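Local coordinates for protein 361aa long hypothetical D-aminopeptidase (Pyrococcus horikoshii, PDB 2DRH) that is of unknown function but probably acts as an aminopeptidase of the S58 type, at residues R18-T22 against D162-E167; T50-L56 against P95-N100; H31-I35 against A169-T174. All blocks are in the same frame, centred on the assembly; numbering follows the deposited sequence.

The three contacts lie close together in one chain, within the peptidase S58 family region. Interaction 2 pairs two strands of a mixed four-stranded sheet. Interaction 3 packs the loop 169-174 on strand 28-36, the next strand in that sheet. Their centres are 9 Å apart. Thr50 O meets Leu34 N at 2.9 Å between the strands, and Thr53 OG1 receives Ala172 N of the loop at 2.8 Å. Interaction 1 uses an earlier part of the same loop region, 162-167. Its centre is about 15 Å from that of interaction 3, yet Glu166 O reaches His31 NE2 at 2.8 Å. Interactions 1 and 2 do not touch. His31 joins all three, through Glu166 and Thr53.

Interaction 1 of 3, residues R18-T22 against D162-E167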
ATOM      1  N   ARG A  18       3.994  -7.765  35.111  1.00 31.93           N
ATOM      2  CA  ARG A  18       3.756  -6.349  35.375  1.00 30.89           C
ATOM      3  C   ARG A  18       2.524  -5.830  34.623  1.00 29.31           C
ATOM      4  O   ARG A  18       1.994  -4.765  34.939  1.00 29.34           O
ATOM      5  CB  ARG A  18       4.986  -5.535  34.959  1.00 32.03           C
ATOM      6  CG  ARG A  18       6.319  -6.194  35.322  1.00 34.42           C
ATOM      7  CD  ARG A  18       7.510  -5.430  34.745  1.00 35.93           C
ATOM      8  NE  ARG A  18       7.859  -4.254  35.536  1.00 38.63           N
ATOM      9  CZ  ARG A  18       8.865  -4.206  36.404  1.00 37.59           C
ATOM     10  NH1 ARG A  18       9.634  -5.267  36.598  1.00 37.56           N
ATOM     11  NH2 ARG A  18       9.102  -3.094  37.082  1.00 38.85           N
ATOM     12  N   ASN A  19       2.065  -6.600  33.644  1.00 26.88           N
ATOM     13  CA  ASN A  19       0.932  -6.211  32.810  1.00 25.30           C
ATOM     14  C   ASN A  19       1.265  -4.867  32.161  1.00 25.64           C
ATOM     15  O   ASN A  19       0.483  -3.914  32.202  1.00 24.61           O
ATOM     16  CB  ASN A  19      -0.363  -6.114  33.625  1.00 23.43           C
ATOM     17  CG  ASN A  19      -1.598  -5.964  32.736  1.00 25.28           C
ATOM     18  OD1 ASN A  19      -1.635  -6.487  31.618  1.00 21.61           O
ATOM     19  ND2 ASN A  19      -2.613  -5.262  33.234  1.00 22.29           N
ATOM     20  N   LYS A  20       2.459  -4.813  31.576  1.00 25.96           N
ATOM     21  CA  LYS A  20       2.963  -3.631  30.888  1.00 25.82           C
ATOM     22  C   LYS A  20       3.798  -4.113  29.711  1.00 24.72           C
ATOM     23  O   LYS A  20       4.258  -5.260  29.692  1.00 24.91           O
ATOM     24  CB  LYS A  20       3.841  -2.791  31.816  1.00 25.31           C
ATOM     25  CG  LYS A  20       3.110  -2.062  32.935  1.00 23.90           C
ATOM     26  CD  LYS A  20       4.126  -1.396  33.859  1.00 24.16           C
ATOM     27  CE  LYS A  20       3.468  -0.605  34.983  1.00 25.64           C
ATOM     28  NZ  LYS A  20       2.944   0.719  34.520  1.00 24.53           N
ATOM     29  N   ILE A  21       4.000  -3.237  28.733  1.00 22.59           N
ATOM     30  CA  ILE A  21       4.781  -3.590  27.554  1.00 20.94           C
ATOM     31  C   ILE A  21       6.186  -4.097  27.912  1.00 20.63           C
ATOM     32  O   ILE A  21       6.776  -4.881  27.170  1.00 19.00           O
ATOM     33  CB  ILE A  21       4.900  -2.388  26.591  1.00 17.37           C
ATOM     34  CG1 ILE A  21       5.505  -2.844  25.267  1.00 17.74           C
ATOM     35  CG2 ILE A  21       5.739  -1.283  27.230  1.00 14.51           C
ATOM     36  CD1 ILE A  21       5.524  -1.765  24.192  1.00 17.35           C
ATOM     37  N   THR A  22       6.710  -3.653  29.052  1.00 22.28           N
ATOM     38  CA  THR A  22       8.042  -4.061  29.500  1.00 22.66           C
ATOM     39  C   THR A  22       8.101  -5.509  29.989  1.00 24.03           C
ATOM     40  O   THR A  22       9.148  -5.971  30.447  1.00 22.49           O
ATOM     41  CB  THR A  22       8.565  -3.148  30.616  1.00 20.58           C
ATOM     42  OG1 THR A  22       7.567  -3.017  31.632  1.00 22.39           O
ATOM     43  CG2 THR A  22       8.908  -1.777  30.063  1.00 23.05           C
ATOM     44  N   ASP A 162      13.005   2.470  31.641  1.00 33.72           N
ATOM     45  CA  ASP A 162      13.238   1.261  32.419  1.00 36.01           C
ATOM     46  C   ASP A 162      11.996   0.378  32.458  1.00 35.98           C
ATOM     47  O   ASP A 162      10.983   0.683  31.820  1.00 35.87           O
ATOM     48  CB  ASP A 162      13.708   1.602  33.842  1.00 39.33           C
ATOM     49  CG  ASP A 162      12.583   2.061  34.742  1.00 41.90           C
ATOM     50  OD1 ASP A 162      12.005   3.138  34.479  1.00 43.03           O
ATOM     51  OD2 ASP A 162      12.280   1.335  35.717  1.00 44.32           O
ATOM     52  N   GLU A 163      12.092  -0.721  33.199  1.00 36.33           N
ATOM     53  CA  GLU A 163      11.012  -1.696  33.339  1.00 36.55           C
ATOM     54  C   GLU A 163       9.728  -1.101  33.905  1.00 35.96           C
ATOM     55  O   GLU A 163       8.650  -1.243  33.327  1.00 35.24           O
ATOM     56  CB  GLU A 163      11.468  -2.844  34.246  1.00 38.59           C
ATOM     57  CG  GLU A 163      12.685  -3.635  33.751  1.00 41.97           C
ATOM     58  CD  GLU A 163      13.900  -2.768  33.452  1.00 43.35           C
ATOM     59  OE1 GLU A 163      14.253  -1.902  34.283  1.00 42.77           O
ATOM     60  OE2 GLU A 163      14.512  -2.963  32.378  1.00 46.75           O
ATOM     61  N   ASP A 164       9.846  -0.455  35.055  1.00 36.14           N
ATOM     62  CA  ASP A 164       8.704   0.157  35.712  1.00 35.69           C
ATOM     63  C   ASP A 164       8.517   1.547  35.100  1.00 34.62           C
ATOM     64  O   ASP A 164       9.492   2.249  34.822  1.00 34.46           O
ATOM     65  CB  ASP A 164       8.982   0.262  37.217  1.00 38.30           C
ATOM     66  CG  ASP A 164       7.758   0.676  38.025  1.00 41.28           C
ATOM     67  OD1 ASP A 164       6.780  -0.105  38.093  1.00 40.61           O
ATOM     68  OD2 ASP A 164       7.781   1.789  38.599  1.00 44.00           O
ATOM     69  N   PHE A 165       7.271   1.931  34.858  1.00 32.18           N
ATOM     70  CA  PHE A 165       7.003   3.247  34.298  1.00 30.40           C
ATOM     71  C   PHE A 165       5.580   3.659  34.619  1.00 29.55           C
ATOM     72  O   PHE A 165       4.670   2.838  34.613  1.00 30.28           O
ATOM     73  CB  PHE A 165       7.256   3.257  32.783  1.00 28.78           C
ATOM     74  CG  PHE A 165       6.298   2.413  31.989  1.00 26.48           C
ATOM     75  CD1 PHE A 165       5.094   2.945  31.532  1.00 27.24           C
ATOM     76  CD2 PHE A 165       6.603   1.091  31.691  1.00 24.15           C
ATOM     77  CE1 PHE A 165       4.205   2.173  30.789  1.00 25.70           C
ATOM     78  CE2 PHE A 165       5.723   0.302  30.948  1.00 26.11           C
ATOM     79  CZ  PHE A 165       4.519   0.844  30.495  1.00 25.26           C
ATOM     80  N   GLU A 166       5.401   4.934  34.935  1.00 30.02           N
ATOM     81  CA  GLU A 166       4.087   5.454  35.275  1.00 29.98           C
ATOM     82  C   GLU A 166       3.168   5.533  34.062  1.00 28.32           C
ATOM     83  O   GLU A 166       3.626   5.645  32.921  1.00 26.52           O
ATOM     84  CB  GLU A 166       4.220   6.842  35.901  1.00 32.69           C
ATOM     85  CG  GLU A 166       5.004   6.858  37.198  1.00 35.71           C
ATOM     86  CD  GLU A 166       4.991   8.223  37.860  1.00 38.92           C
ATOM     87  OE1 GLU A 166       5.453   9.197  37.227  1.00 39.16           O
ATOM     88  OE2 GLU A 166       4.516   8.321  39.013  1.00 40.65           O
ATOM     89  N   GLU A 167       1.868   5.466  34.326  1.00 26.38           N
ATOM     90  CA  GLU A 167       0.863   5.536  33.278  1.00 26.64           C
ATOM     91  C   GLU A 167      -0.085   6.689  33.585  1.00 25.95           C
ATOM     92  O   GLU A 167      -0.088   7.211  34.698  1.00 24.92           O
ATOM     93  CB  GLU A 167       0.108   4.205  33.184  1.00 25.39           C
ATOM     94  CG  GLU A 167       0.995   3.065  32.671  1.00 25.21           C
ATOM     95  CD  GLU A 167       0.274   1.739  32.559  1.00 24.79           C
ATOM     96  OE1 GLU A 167      -0.877   1.717  32.071  1.00 23.05           O
ATOM     97  OE2 GLU A 167       0.867   0.707  32.941  1.00 26.26           O
TER
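Lys20 is the centre of this loop-to-loop contact. Its chain runs m, t, t and then turns at chi4 (m), which carries the ammonium over the ring of Phe165. NZ lies 4.2 Å from the ring centroid, almost on the ring normal, in a cation-pi contact. The same NZ donates to Phe165 O at 2.7 Å and forms a salt bridge with Glu167 OE2 at 2.6 Å. Phe165 adopts chi1 p, which swings its ring toward the other loop. There Ile21 CG2 packs on Phe165 CE2 at 4.0 Å. Thr22 in the p rotamer donates OG1 to Glu163 O at 2.7 Å. At the solvent-exposed end, the Arg18 guanidinium covers Glu163 CB with one face, and its salt bridge from NH2 to Asp164 OD1 is long, 3.9 Å. The contact lies between two strands: Phe165 touches Val29 and His31 of strand 28-36, while Lys20 and Phe165 both reach Ser187 of strand 184-193.

Interaction 2 of 3, residues T50-L56 against P95-N100; sequences TGVTAIL and PIILTN
Residues 50-56 and 96-100 form neighbouring antiparallel strands. The axes of the two segments approach to 4.7 Å, with 163° between their N-to-C directions. Backbone angles are extended throughout; Gly51 is nearly flat at 167/-168, where a CB would jam against the carbonyl of Thr50. The register pairs Thr53 with Leu98 and Ile55 with Ile96 as hydrogen-bonded pairs, and Ala54 with Ile97 as the non-hydrogen-bonded pair between them. Thr53 N gives to Leu98 O (3.1 Å) and Leu98 N to Thr53 O (2.9 Å). Ile55 N gives to Ile96 O and Ile96 N to Ile55 O, both 2.7 Å. Toward Asn100 the regular ladder stops and side chains take over. Thr99 OG1 (chi1 t) donates to Gly51 O at 3.0 Å, while Asn100 N stays 4.4 Å from Gly51 O. Asn100 ND2 (chi1 p) donates to Thr50 OG1 at 2.9 Å; that hydroxyl also bonds Asp138. Thr53 OG1 (chi1 m) is satisfied outside the pair, by Ala172 N and His31. On the face of Ile55, Ile96 and Leu98, Ile55 CD1 meets Leu98 CD1 at 3.9 Å. On the other face Ala54 CB meets Ile97 CD1 (m, m) at 3.6 Å, and Val52 CG1 meets Ile97 CG2 at 3.8 Å. This is the fully buried middle of a mixed sheet. Strand 28-36 bonds the far edge of 50-56, and strand 132-136 runs parallel to 96-100 on its other side. Helices 104-118 and 151-160 cover the face of Ala54 and Ile97.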
ATOM      1  N   THR A  50       2.383  19.101  28.348  1.00 23.39           N
ATOM      2  CA  THR A  50       2.861  18.214  27.301  1.00 23.26           C
ATOM      3  C   THR A  50       4.025  17.371  27.823  1.00 22.39           C
ATOM      4  O   THR A  50       4.247  17.298  29.030  1.00 22.87           O
ATOM      5  CB  THR A  50       3.290  19.038  26.050  1.00 21.64           C
ATOM      6  OG1 THR A  50       3.541  18.154  24.955  1.00 24.69           O
ATOM      7  CG2 THR A  50       4.543  19.847  26.331  1.00 23.71           C
ATOM      8  N   GLY A  51       4.761  16.728  26.926  1.00 22.82           N
ATOM      9  CA  GLY A  51       5.874  15.907  27.372  1.00 23.21           C
ATOM     10  C   GLY A  51       6.428  15.000  26.298  1.00 23.85           C
ATOM     11  O   GLY A  51       6.087  15.131  25.123  1.00 23.20           O
ATOM     12  N   VAL A  52       7.273  14.062  26.717  1.00 23.15           N
ATOM     13  CA  VAL A  52       7.912  13.121  25.815  1.00 23.20           C
ATOM     14  C   VAL A  52       7.981  11.737  26.446  1.00 23.21           C
ATOM     15  O   VAL A  52       8.225  11.600  27.645  1.00 24.66           O
ATOM     16  CB  VAL A  52       9.358  13.577  25.482  1.00 24.36           C
ATOM     17  CG1 VAL A  52      10.061  12.533  24.619  1.00 23.09           C
ATOM     18  CG2 VAL A  52       9.330  14.916  24.770  1.00 24.01           C
ATOM     19  N   THR A  53       7.758  10.711  25.634  1.00 22.50           N
ATOM     20  CA  THR A  53       7.820   9.336  26.104  1.00 20.79           C
ATOM     21  C   THR A  53       8.719   8.559  25.147  1.00 23.36           C
ATOM     22  O   THR A  53       8.552   8.629  23.923  1.00 22.72           O
ATOM     23  CB  THR A  53       6.426   8.674  26.129  1.00 20.26           C
ATOM     24  OG1 THR A  53       5.592   9.336  27.088  1.00 17.85           O
ATOM     25  CG2 THR A  53       6.544   7.199  26.492  1.00 19.92           C
ATOM     26  N   ALA A  54       9.672   7.824  25.710  1.00 22.30           N
ATOM     27  CA  ALA A  54      10.604   7.044  24.913  1.00 21.52           C
ATOM     28  C   ALA A  54      10.431   5.545  25.138  1.00 22.41           C
ATOM     29  O   ALA A  54      10.283   5.097  26.269  1.00 19.76           O
ATOM     30  CB  ALA A  54      12.031   7.458  25.249  1.00 21.74           C
ATOM     31  N   ILE A  55      10.435   4.779  24.052  1.00 22.85           N
ATOM     32  CA  ILE A  55      10.314   3.331  24.143  1.00 24.79           C
ATOM     33  C   ILE A  55      11.544   2.730  23.471  1.00 25.15           C
ATOM     34  O   ILE A  55      11.803   2.976  22.289  1.00 24.75           O
ATOM     35  CB  ILE A  55       9.037   2.780  23.428  1.00 24.34           C
ATOM     36  CG1 ILE A  55       7.769   3.405  24.020  1.00 24.06           C
ATOM     37  CG2 ILE A  55       8.962   1.264  23.593  1.00 24.60           C
ATOM     38  CD1 ILE A  55       7.273   4.634  23.272  1.00 24.37           C
ATOM     39  N   LEU A  56      12.305   1.956  24.240  1.00 25.30           N
ATOM     40  CA  LEU A  56      13.510   1.306  23.737  1.00 25.21           C
ATOM     41  C   LEU A  56      13.193  -0.156  23.457  1.00 24.79           C
ATOM     42  O   LEU A  56      12.695  -0.863  24.333  1.00 24.90           O
ATOM     43  CB  LEU A  56      14.635   1.388  24.774  1.00 26.01           C
ATOM     44  CG  LEU A  56      15.264   2.747  25.086  1.00 28.22           C
ATOM     45  CD1 LEU A  56      14.195   3.785  25.391  1.00 29.57           C
ATOM     46  CD2 LEU A  56      16.218   2.590  26.268  1.00 28.06           C
ATOM     47  N   PRO A  95      15.432   4.512  19.297  1.00 19.83           N
ATOM     48  CA  PRO A  95      14.388   4.333  20.302  1.00 20.74           C
ATOM     49  C   PRO A  95      13.146   5.016  19.718  1.00 21.99           C
ATOM     50  O   PRO A  95      13.263   5.879  18.841  1.00 21.13           O
ATOM     51  CB  PRO A  95      14.949   5.051  21.535  1.00 20.19           C
ATOM     52  CG  PRO A  95      15.932   6.013  20.984  1.00 22.24           C
ATOM     53  CD  PRO A  95      16.576   5.257  19.844  1.00 20.77           C
ATOM     54  N   ILE A  96      11.969   4.619  20.190  1.00 22.97           N
ATOM     55  CA  ILE A  96      10.715   5.168  19.694  1.00 22.52           C
ATOM     56  C   ILE A  96      10.286   6.336  20.560  1.00 21.56           C
ATOM     57  O   ILE A  96      10.166   6.207  21.769  1.00 20.88           O
ATOM     58  CB  ILE A  96       9.625   4.095  19.699  1.00 23.12           C
ATOM     59  CG1 ILE A  96      10.165   2.827  19.032  1.00 22.10           C
ATOM     60  CG2 ILE A  96       8.379   4.612  18.972  1.00 22.95           C
ATOM     61  CD1 ILE A  96       9.228   1.641  19.110  1.00 24.33           C
ATOM     62  N   ILE A  97      10.045   7.473  19.922  1.00 20.63           N
ATOM     63  CA  ILE A  97       9.682   8.688  20.628  1.00 19.96           C
ATOM     64  C   ILE A  97       8.275   9.160  20.315  1.00 20.69           C
ATOM     65  O   ILE A  97       7.837   9.162  19.159  1.00 19.24           O
ATOM     66  CB  ILE A  97      10.679   9.834  20.284  1.00 20.91           C
ATOM     67  CG1 ILE A  97      12.116   9.381  20.570  1.00 20.53           C
ATOM     68  CG2 ILE A  97      10.347  11.085  21.091  1.00 18.82           C
ATOM     69  CD1 ILE A  97      12.400   9.146  22.044  1.00 21.35           C
ATOM     70  N   LEU A  98       7.574   9.564  21.367  1.00 20.07           N
ATOM     71  CA  LEU A  98       6.221  10.065  21.249  1.00 19.59           C
ATOM     72  C   LEU A  98       6.206  11.453  21.875  1.00 19.61           C
ATOM     73  O   LEU A  98       6.880  11.691  22.879  1.00 18.57           O
ATOM     74  CB  LEU A  98       5.247   9.147  21.992  1.00 17.54           C
ATOM     75  CG  LEU A  98       5.377   7.646  21.689  1.00 17.30           C
ATOM     76  CD1 LEU A  98       4.264   6.882  22.394  1.00 16.26           C
ATOM     77  CD2 LEU A  98       5.314   7.410  20.198  1.00 15.50           C
ATOM     78  N   THR A  99       5.459  12.366  21.264  1.00 17.73           N
ATOM     79  CA  THR A  99       5.335  13.723  21.777  1.00 17.80           C
ATOM     80  C   THR A  99       4.140  14.407  21.115  1.00 18.36           C
ATOM     81  O   THR A  99       3.314  13.741  20.500  1.00 17.57           O
ATOM     82  CB  THR A  99       6.614  14.541  21.537  1.00 17.86           C
ATOM     83  OG1 THR A  99       6.513  15.777  22.251  1.00 19.52           O
ATOM     84  CG2 THR A  99       6.831  14.813  20.045  1.00 17.73           C
ATOM     85  N   ASN A 100       4.023  15.725  21.247  1.00 19.54           N
ATOM     86  CA  ASN A 100       2.883  16.398  20.635  1.00 18.84           C
ATOM     87  C   ASN A 100       3.146  16.690  19.162  1.00 17.87           C
ATOM     88  O   ASN A 100       4.297  16.757  18.716  1.00 17.30           O
ATOM     89  CB  ASN A 100       2.523  17.684  21.397  1.00 19.96           C
ATOM     90  CG  ASN A 100       3.552  18.782  21.226  1.00 23.10           C
ATOM     91  OD1 ASN A 100       3.688  19.364  20.148  1.00 22.83           O
ATOM     92  ND2 ASN A 100       4.287  19.075  22.295  1.00 24.04           N
TER

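Interaction 3 of 3, residues H31-I35 against A169-T174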
ATOM      1  N   HIS A  31       9.775   8.570  30.752  1.00 26.45           N
ATOM      2  CA  HIS A  31       8.934   9.758  30.580  1.00 25.49           C
ATOM      3  C   HIS A  31       9.587  11.063  31.029  1.00 25.22           C
ATOM      4  O   HIS A  31      10.488  11.078  31.865  1.00 24.30           O
ATOM      5  CB  HIS A  31       7.647   9.658  31.407  1.00 24.03           C
ATOM      6  CG  HIS A  31       6.760   8.509  31.055  1.00 24.49           C
ATOM      7  ND1 HIS A  31       6.273   8.302  29.783  1.00 23.93           N
ATOM      8  CD2 HIS A  31       6.180   7.568  31.836  1.00 23.69           C
ATOM      9  CE1 HIS A  31       5.424   7.291  29.797  1.00 23.56           C
ATOM     10  NE2 HIS A  31       5.349   6.829  31.032  1.00 24.75           N
ATOM     11  N   VAL A  32       9.079  12.156  30.473  1.00 24.05           N
ATOM     12  CA  VAL A  32       9.481  13.507  30.832  1.00 23.61           C
ATOM     13  C   VAL A  32       8.152  14.252  30.764  1.00 23.88           C
ATOM     14  O   VAL A  32       7.522  14.326  29.700  1.00 22.16           O
ATOM     15  CB  VAL A  32      10.504  14.109  29.846  1.00 24.63           C
ATOM     16  CG1 VAL A  32      10.626  15.623  30.074  1.00 22.42           C
ATOM     17  CG2 VAL A  32      11.861  13.455  30.065  1.00 22.79           C
ATOM     18  N   THR A  33       7.716  14.761  31.914  1.00 23.98           N
ATOM     19  CA  THR A  33       6.432  15.450  32.030  1.00 23.61           C
ATOM     20  C   THR A  33       6.610  16.948  32.203  1.00 23.34           C
ATOM     21  O   THR A  33       7.399  17.388  33.031  1.00 22.03           O
ATOM     22  CB  THR A  33       5.630  14.887  33.226  1.00 24.64           C
ATOM     23  OG1 THR A  33       5.517  13.465  33.087  1.00 24.83           O
ATOM     24  CG2 THR A  33       4.227  15.497  33.282  1.00 22.20           C
ATOM     25  N   LEU A  34       5.864  17.724  31.420  1.00 22.65           N
ATOM     26  CA  LEU A  34       5.954  19.179  31.466  1.00 22.58           C
ATOM     27  C   LEU A  34       4.628  19.842  31.802  1.00 23.33           C
ATOM     28  O   LEU A  34       3.723  19.917  30.967  1.00 22.04           O
ATOM     29  CB  LEU A  34       6.457  19.705  30.122  1.00 21.00           C
ATOM     30  CG  LEU A  34       7.779  19.076  29.702  1.00 20.22           C
ATOM     31  CD1 LEU A  34       8.127  19.484  28.277  1.00 19.75           C
ATOM     32  CD2 LEU A  34       8.863  19.497  30.699  1.00 21.15           C
ATOM     33  N   ILE A  35       4.532  20.327  33.034  1.00 24.95           N
ATOM     34  CA  ILE A  35       3.332  20.989  33.516  1.00 27.20           C
ATOM     35  C   ILE A  35       3.724  22.319  34.147  1.00 29.18           C
ATOM     36  O   ILE A  35       4.564  22.363  35.049  1.00 28.73           O
ATOM     37  CB  ILE A  35       2.608  20.116  34.561  1.00 28.16           C
ATOM     38  CG1 ILE A  35       2.294  18.744  33.947  1.00 26.58           C
ATOM     39  CG2 ILE A  35       1.329  20.816  35.043  1.00 27.36           C
ATOM     40  CD1 ILE A  35       1.453  17.835  34.834  1.00 23.84           C
ATOM     41  N   ALA A 169      -1.502  10.611  32.844  1.00 24.49           N
ATOM     42  CA  ALA A 169      -1.077  11.897  32.293  1.00 25.03           C
ATOM     43  C   ALA A 169       0.396  12.179  32.582  1.00 24.70           C
ATOM     44  O   ALA A 169       0.734  13.033  33.399  1.00 25.15           O
ATOM     45  CB  ALA A 169      -1.955  13.018  32.851  1.00 24.85           C
ATOM     46  N   VAL A 170       1.271  11.460  31.891  1.00 23.65           N
ATOM     47  CA  VAL A 170       2.705  11.617  32.079  1.00 23.00           C
ATOM     48  C   VAL A 170       3.385  11.527  30.719  1.00 23.05           C
ATOM     49  O   VAL A 170       2.819  10.974  29.776  1.00 23.43           O
ATOM     50  CB  VAL A 170       3.253  10.504  33.020  1.00 24.23           C
ATOM     51  CG1 VAL A 170       2.654  10.664  34.427  1.00 22.33           C
ATOM     52  CG2 VAL A 170       2.895   9.127  32.464  1.00 19.70           C
ATOM     53  N   GLY A 171       4.593  12.072  30.614  1.00 21.94           N
ATOM     54  CA  GLY A 171       5.302  12.029  29.348  1.00 20.34           C
ATOM     55  C   GLY A 171       4.467  12.594  28.207  1.00 20.38           C
ATOM     56  O   GLY A 171       3.883  13.674  28.329  1.00 20.97           O
ATOM     57  N   ALA A 172       4.403  11.867  27.095  1.00 19.03           N
ATOM     58  CA  ALA A 172       3.627  12.320  25.949  1.00 19.50           C
ATOM     59  C   ALA A 172       2.130  12.356  26.266  1.00 19.42           C
ATOM     60  O   ALA A 172       1.370  13.060  25.609  1.00 20.44           O
ATOM     61  CB  ALA A 172       3.893  11.418  24.750  1.00 18.01           C
ATOM     62  N   GLY A 173       1.709  11.608  27.278  1.00 20.12           N
ATOM     63  CA  GLY A 173       0.297  11.592  27.626  1.00 21.09           C
ATOM     64  C   GLY A 173      -0.160  12.767  28.476  1.00 22.18           C
ATOM     65  O   GLY A 173      -1.358  13.023  28.607  1.00 22.43           O
ATOM     66  N   THR A 174       0.798  13.490  29.040  1.00 22.71           N
ATOM     67  CA  THR A 174       0.519  14.624  29.915  1.00 23.37           C
ATOM     68  C   THR A 174      -0.745  15.446  29.621  1.00 24.06           C
ATOM     69  O   THR A 174      -1.621  15.538  30.475  1.00 21.52           O
ATOM     70  CB  THR A 174       1.740  15.572  29.978  1.00 24.30           C
ATOM     71  OG1 THR A 174       2.866  14.852  30.508  1.00 24.71           O
ATOM     72  CG2 THR A 174       1.447  16.772  30.874  1.00 24.26           C
TER
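A tight turn packs against a strand here: loop 169-174 lies on strand 28-36, an outermost strand of the four-stranded sheet within this chain. One hydrogen bond joins them, from Gly171 N to Thr33 OG1 at 3.0 Å and nearly straight. Beside it Gly171 CA makes a CA-H...O contact with Val32 O at 3.2 Å. The CA atoms of Gly171 and His31 are only 4.5 Å apart. A CB on Gly171 would clash with His31 ND1, and its phi is positive, so the site suits glycine on both counts. The loop folds as a type II' beta turn over residues 170-173, with Gly173 N bonded to Val170 O at 2.8 Å. An overlapping 3-10 turn is closed by Thr174 N to Gly171 O at 3.2 Å. Thr174 OG1 also donates to Gly171 O, at 2.7 Å, so this carbonyl accepts two bonds from Thr174. Val170 CG2 sits over the face of the His31 ring, 3.8 Å from the centroid, as a CH-pi contact. Both ring nitrogens are engaged outside the pair: NE2 with Glu166 O and ND1 with Thr53 OG1. At the other end Thr33 CG2 lies 3.2 Å from Thr174 OG1, and Ile35 CG1 packs on Thr174 CG2 at 3.7 Å. Val32 points away from the loop, to His153, Ala157 and Arg160 of helix 151-160.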